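Probable enoyl-CoA hydratase/isomerase (Mycobacterium abscessus, PDB 3SWX) probably catalyses the hydration or isomerisation of enoyl-CoA thioesters, as a member of the crotonase-like enoyl-CoA hydratase/isomerase family. Local coordinates at residues B[16-21]-B[53-58]; B[46-51]-B[102-107]. All blocks are in the same frame, centred on the assembly; numbering follows the deposited sequence.

Contact 1 (B[16-21]-B[53-58]); sequences DGYVLV and DLRAAV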
loop_
_atom_site.group_PDB
_atom_site.type_symbol
_atom_site.label_atom_id
_atom_site.label_comp_id
_atom_site.label_asym_id
_atom_site.label_seq_id
_atom_site.Cartn_x
_atom_site.Cartn_y
_atom_site.Cartn_z
ATOM N N ASP B 16 -21.016 -22.654 -12.700
ATOM C CA ASP B 16 -21.374 -23.300 -11.462
ATOM C C ASP B 16 -22.291 -22.317 -10.749
ATOM O O ASP B 16 -21.850 -21.481 -9.931
ATOM C CB ASP B 16 -20.094 -23.592 -10.667
ATOM C CG ASP B 16 -20.347 -24.321 -9.360
ATOM O OD1 ASP B 16 -21.485 -24.771 -9.124
ATOM O OD2 ASP B 16 -19.371 -24.445 -8.578
ATOM N N GLY B 17 -23.575 -22.397 -11.109
ATOM C CA GLY B 17 -24.603 -21.483 -10.599
ATOM C C GLY B 17 -24.330 -20.044 -11.011
ATOM O O GLY B 17 -24.262 -19.722 -12.181
ATOM N N TYR B 18 -24.131 -19.183 -10.024
ATOM C CA TYR B 18 -23.821 -17.773 -10.261
ATOM C C TYR B 18 -22.346 -17.512 -10.608
ATOM O O TYR B 18 -21.951 -16.373 -10.841
ATOM C CB TYR B 18 -24.149 -16.959 -9.011
ATOM C CG TYR B 18 -25.596 -16.958 -8.579
ATOM C CD1 TYR B 18 -26.576 -16.446 -9.393
ATOM C CD2 TYR B 18 -25.962 -17.431 -7.325
ATOM C CE1 TYR B 18 -27.912 -16.409 -8.988
ATOM C CE2 TYR B 18 -27.298 -17.402 -6.899
ATOM C CZ TYR B 18 -28.266 -16.890 -7.736
ATOM O OH TYR B 18 -29.580 -16.862 -7.324
ATOM N N VAL B 19 -21.519 -18.553 -10.638
ATOM C CA VAL B 19 -20.091 -18.360 -10.834
ATOM C C VAL B 19 -19.665 -18.823 -12.221
ATOM O O VAL B 19 -19.956 -19.952 -12.605
ATOM C CB VAL B 19 -19.277 -19.120 -9.767
ATOM C CG1 VAL B 19 -17.771 -19.031 -10.065
ATOM C CG2 VAL B 19 -19.583 -18.582 -8.386
ATOM N N LEU B 20 -18.971 -17.954 -12.956
ATOM C CA LEU B 20 -18.358 -18.313 -14.236
ATOM C C LEU B 20 -16.937 -18.818 -14.019
ATOM O O LEU B 20 -16.163 -18.214 -13.261
ATOM C CB LEU B 20 -18.291 -17.101 -15.159
ATOM C CG LEU B 20 -17.982 -17.371 -16.636
ATOM C CD1 LEU B 20 -19.138 -18.105 -17.268
ATOM C CD2 LEU B 20 -17.773 -16.035 -17.362
ATOM N N VAL B 21 -16.604 -19.928 -14.660
ATOM C CA VAL B 21 -15.272 -20.527 -14.543
ATOM C C VAL B 21 -14.640 -20.581 -15.938
ATOM O O VAL B 21 -15.105 -21.297 -16.817
ATOM C CB VAL B 21 -15.338 -21.946 -13.895
ATOM C CG1 VAL B 21 -13.951 -22.536 -13.691
ATOM C CG2 VAL B 21 -16.062 -21.905 -12.547
ATOM N N ASP B 53 -27.018 -12.777 -14.548
ATOM C CA ASP B 53 -27.107 -14.028 -13.792
ATOM C C ASP B 53 -25.778 -14.367 -13.100
ATOM O O ASP B 53 -25.742 -15.243 -12.231
ATOM C CB ASP B 53 -27.473 -15.205 -14.703
ATOM C CG ASP B 53 -28.926 -15.204 -15.123
ATOM O OD1 ASP B 53 -29.748 -14.472 -14.523
ATOM O OD2 ASP B 53 -29.244 -15.965 -16.063
ATOM N N LEU B 54 -24.695 -13.698 -13.482
ATOM C CA LEU B 54 -23.377 -14.044 -12.965
ATOM C C LEU B 54 -22.929 -13.042 -11.911
ATOM O O LEU B 54 -23.047 -11.837 -12.099
ATOM C CB LEU B 54 -22.373 -14.159 -14.107
ATOM C CG LEU B 54 -22.738 -15.242 -15.131
ATOM C CD1 LEU B 54 -21.782 -15.212 -16.343
ATOM C CD2 LEU B 54 -22.776 -16.659 -14.493
ATOM N N ARG B 55 -22.413 -13.563 -10.805
ATOM C CA ARG B 55 -22.051 -12.749 -9.657
ATOM C C ARG B 55 -20.551 -12.733 -9.346
ATOM O O ARG B 55 -20.113 -11.920 -8.539
ATOM C CB ARG B 55 -22.809 -13.262 -8.426
ATOM C CG ARG B 55 -24.330 -13.194 -8.565
ATOM C CD ARG B 55 -25.049 -13.666 -7.313
ATOM N NE ARG B 55 -26.485 -13.402 -7.429
ATOM C CZ ARG B 55 -27.365 -13.492 -6.427
ATOM N NH1 ARG B 55 -26.981 -13.841 -5.209
ATOM N NH2 ARG B 55 -28.638 -13.202 -6.634
ATOM N N ALA B 56 -19.801 -13.654 -9.952
ATOM C CA ALA B 56 -18.358 -13.805 -9.747
ATOM C C ALA B 56 -17.769 -14.602 -10.906
ATOM O O ALA B 56 -18.479 -15.343 -11.576
ATOM C CB ALA B 56 -18.071 -14.502 -8.446
ATOM N N ALA B 57 -16.483 -14.426 -11.164
ATOM C CA ALA B 57 -15.801 -15.186 -12.193
ATOM C C ALA B 57 -14.425 -15.654 -11.683
ATOM O O ALA B 57 -13.718 -14.908 -10.999
ATOM C CB ALA B 57 -15.654 -14.373 -13.498
ATOM N N VAL B 58 -14.060 -16.874 -12.080
ATOM C CA VAL B 58 -12.804 -17.522 -11.710
ATOM C C VAL B 58 -12.026 -17.785 -12.987
ATOM O O VAL B 58 -12.570 -18.345 -13.925
ATOM C CB VAL B 58 -13.071 -18.840 -10.982
ATOM C CG1 VAL B 58 -11.798 -19.638 -10.805
ATOM C CG2 VAL B 58 -13.686 -18.560 -9.627
#
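Three backbone hydrogen bonds tie 16-21 to 53-58, the first just ahead of the paired strands. There Arg55 N points almost straight at Tyr18 O, 2.8 Å away. Leu20 N gives its proton to Ala56 O at 3.0 Å. Leu20 O receives Val58 N nearly along its C=O axis at 2.8 Å. Leu20 thus spends both its amide and its carbonyl on this neighbour, whereas Val21 bonds on its other edge to Arg14 and Ala57 to Pro104 and Leu106. Ala57 CA supplements the ladder with a C-H contact to Leu20 O at 3.2 Å. Upstream, the type II' turn from Asp16 to Val19 closes on itself through Val19 N to Asp16 O, with Gly17 at positive phi.

Just before the strands begin, Tyr18 and Arg55 run alongside each other. The arginine chain is extended from CG to NE and lays its guanidinium flat on one ring face, the planes 10° apart. Arg55 CZ lies 3.9 Å from the centroid of the Tyr18 ring, a stacked cation-pi pair. The stacked guanidinium keeps its N-H groups for carbonyls: NH1 bonds to Ala205 O and NH2 to Phe262 O, which should fix the rotation of the group. Val19 and Val58 meet on one sheet face, Leu20 and Ala57 on the other. Such parallel neighbours, joined through helix 35-50, form a beta-alpha-beta crossover of the crotonase fold.

Contact 2 (B[46-51]-B[102-107]); sequences GEYETD and SKPLLV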
loop_
_atom_site.group_PDB
_atom_site.type_symbol
_atom_site.label_atom_id
_atom_site.label_comp_id
_atom_site.label_asym_id
_atom_site.label_seq_id
_atom_site.Cartn_x
_atom_site.Cartn_y
_atom_site.Cartn_z
ATOM N N GLY B 46 -16.171 -9.659 -21.346
ATOM C CA GLY B 46 -17.219 -8.691 -21.745
ATOM C C GLY B 46 -18.611 -9.294 -21.611
ATOM O O GLY B 46 -19.540 -8.652 -21.119
ATOM N N GLU B 47 -18.746 -10.546 -22.043
ATOM C CA GLU B 47 -19.964 -11.324 -21.811
ATOM C C GLU B 47 -20.274 -11.397 -20.308
ATOM O O GLU B 47 -21.424 -11.198 -19.884
ATOM C CB GLU B 47 -19.793 -12.733 -22.377
ATOM C CG GLU B 47 -21.065 -13.443 -22.743
ATOM C CD GLU B 47 -21.260 -13.514 -24.252
ATOM O OE1 GLU B 47 -20.416 -14.160 -24.928
ATOM O OE2 GLU B 47 -22.246 -12.915 -24.754
ATOM N N TYR B 48 -19.246 -11.657 -19.499
ATOM C CA TYR B 48 -19.436 -11.763 -18.053
ATOM C C TYR B 48 -20.053 -10.467 -17.509
ATOM O O TYR B 48 -21.051 -10.483 -16.776
ATOM C CB TYR B 48 -18.099 -12.116 -17.362
ATOM C CG TYR B 48 -18.094 -11.948 -15.860
ATOM C CD1 TYR B 48 -19.062 -12.561 -15.065
ATOM C CD2 TYR B 48 -17.106 -11.179 -15.225
ATOM C CE1 TYR B 48 -19.068 -12.398 -13.685
ATOM C CE2 TYR B 48 -17.104 -11.005 -13.847
ATOM C CZ TYR B 48 -18.087 -11.629 -13.076
ATOM O OH TYR B 48 -18.091 -11.482 -11.708
ATOM N N GLU B 49 -19.449 -9.355 -17.909
ATOM C CA GLU B 49 -19.835 -8.014 -17.474
ATOM C C GLU B 49 -21.321 -7.740 -17.648
ATOM O O GLU B 49 -21.959 -7.199 -16.764
ATOM C CB GLU B 49 -19.015 -6.959 -18.258
ATOM C CG GLU B 49 -19.370 -5.501 -17.965
ATOM C CD GLU B 49 -18.879 -5.037 -16.606
ATOM O OE1 GLU B 49 -18.102 -5.771 -15.973
ATOM O OE2 GLU B 49 -19.268 -3.930 -16.179
ATOM N N THR B 50 -21.886 -8.128 -18.782
ATOM C CA THR B 50 -23.290 -7.827 -19.061
ATOM C C THR B 50 -24.303 -8.928 -18.663
ATOM O O THR B 50 -25.517 -8.705 -18.719
ATOM C CB THR B 50 -23.446 -7.488 -20.539
ATOM O OG1 THR B 50 -22.945 -8.571 -21.321
ATOM C CG2 THR B 50 -22.642 -6.225 -20.869
ATOM N N ASP B 51 -23.824 -10.101 -18.261
ATOM C CA ASP B 51 -24.719 -11.161 -17.831
ATOM C C ASP B 51 -25.139 -11.014 -16.364
ATOM O O ASP B 51 -24.372 -11.340 -15.445
ATOM C CB ASP B 51 -24.046 -12.512 -18.019
ATOM C CG ASP B 51 -25.010 -13.658 -17.839
ATOM O OD1 ASP B 51 -24.799 -14.712 -18.465
ATOM O OD2 ASP B 51 -25.999 -13.492 -17.099
ATOM N N SER B 102 -17.107 -4.600 -13.506
ATOM C CA SER B 102 -18.055 -4.130 -12.486
ATOM C C SER B 102 -18.319 -5.182 -11.449
ATOM O O SER B 102 -18.937 -4.901 -10.427
ATOM C CB SER B 102 -19.412 -3.788 -13.128
ATOM O OG SER B 102 -19.283 -2.681 -13.992
ATOM N N LYS B 103 -17.876 -6.402 -11.735
ATOM C CA LYS B 103 -18.130 -7.542 -10.865
ATOM C C LYS B 103 -16.830 -8.296 -10.628
ATOM O O LYS B 103 -15.850 -8.112 -11.376
ATOM C CB LYS B 103 -19.185 -8.462 -11.477
ATOM C CG LYS B 103 -20.499 -7.781 -11.728
ATOM C CD LYS B 103 -21.512 -8.740 -12.273
ATOM C CE LYS B 103 -21.231 -9.135 -13.706
ATOM N NZ LYS B 103 -22.365 -9.939 -14.240
ATOM N N PRO B 104 -16.816 -9.147 -9.589
ATOM C CA PRO B 104 -15.557 -9.724 -9.116
ATOM C C PRO B 104 -14.892 -10.691 -10.083
ATOM O O PRO B 104 -15.573 -11.417 -10.804
ATOM C CB PRO B 104 -15.961 -10.417 -7.815
ATOM C CG PRO B 104 -17.180 -9.697 -7.366
ATOM C CD PRO B 104 -17.911 -9.403 -8.636
ATOM N N LEU B 105 -13.565 -10.640 -10.124
ATOM C CA LEU B 105 -12.737 -11.606 -10.832
ATOM C C LEU B 105 -11.724 -12.222 -9.856
ATOM O O LEU B 105 -11.014 -11.523 -9.140
ATOM C CB LEU B 105 -12.013 -10.956 -11.999
ATOM C CG LEU B 105 -11.118 -11.875 -12.845
ATOM C CD1 LEU B 105 -11.871 -12.992 -13.605
ATOM C CD2 LEU B 105 -10.245 -11.051 -13.837
ATOM N N LEU B 106 -11.680 -13.545 -9.811
ATOM C CA LEU B 106 -10.692 -14.227 -9.013
ATOM C C LEU B 106 -9.753 -14.940 -9.969
ATOM O O LEU B 106 -10.181 -15.434 -11.012
ATOM C CB LEU B 106 -11.357 -15.234 -8.060
ATOM C CG LEU B 106 -12.368 -14.665 -7.054
ATOM C CD1 LEU B 106 -13.771 -14.530 -7.690
ATOM C CD2 LEU B 106 -12.423 -15.524 -5.808
ATOM N N VAL B 107 -8.473 -14.984 -9.628
ATOM C CA VAL B 107 -7.500 -15.701 -10.455
ATOM C C VAL B 107 -6.793 -16.776 -9.640
ATOM O O VAL B 107 -6.286 -16.509 -8.556
ATOM C CB VAL B 107 -6.486 -14.738 -11.122
ATOM C CG1 VAL B 107 -5.289 -15.501 -11.678
ATOM C CG2 VAL B 107 -7.177 -13.937 -12.239
HETATM O O HOH W 1 -24.170 -7.877 -14.563
#
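Lys103 reaches from the approach to strand 105-109 to the last turn of helix 35-50, and CB, CE and NZ each meet a partner there. CB, with CG anti to the carbonyl carbon, lies against the Tyr48 hydroxyl, 3.2 Å from OH. The chain then bends at chi3 (-72°), which carries CE over one face of the Tyr48 ring, displaced toward the rim, in a CH-pi contact 4.2 Å from the centroid. At the tip, NZ donates to Tyr48 O at 2.9 Å from above the carbonyl plane, to Leu54 O, and to a water that in turn donates to Glu49 O. Asp51 O is also near, but poorly angled for a bond. The ammonium thus sits among carbonyls at the helix end, where the dipole would probably favour its charged form.

Two further grips flank the lysine. Tyr48, its CG anti to the backbone N, sends OH to an in-plane lone pair of Pro104 O at 2.7 Å. Glu49, bent at chi2, holds Ser102 with both oxygens through their syn lone pairs: OE1 takes the backbone N at 2.9 Å and OE2 takes OG at 2.5 Å. The bonds of Tyr48, Glu49 and Lys103 thus join the end of helix 35-50 to the entry of strand 105-109. Around them, Tyr48 rests on Ala57 of strand 56-61, while Pro104 packs on helices 193-205 and 209-225 and on Leu168 of a neighbouring subunit.

Contacts 1 and 2 lie side by side, their centres about 8 Å apart, and their segments alternate along the chain: 16-21, 46-51, 53-58, 102-107. Strand 19-24, helix 35-50 and strand 56-61 follow one another, so contact 1 pairs the two strands of a crossover whose helix ends in contact 2. Strand 56-61 is the shared element, with 19-24 on one edge and 105-109 on the other within the same mixed sheet. The two contacts touch directly through the 53-58 segment, by main-chain pairing to the next strand and by the lysine. Together they illustrate how one crossover is joined to the next strand within the sheet of the crotonase-like fold.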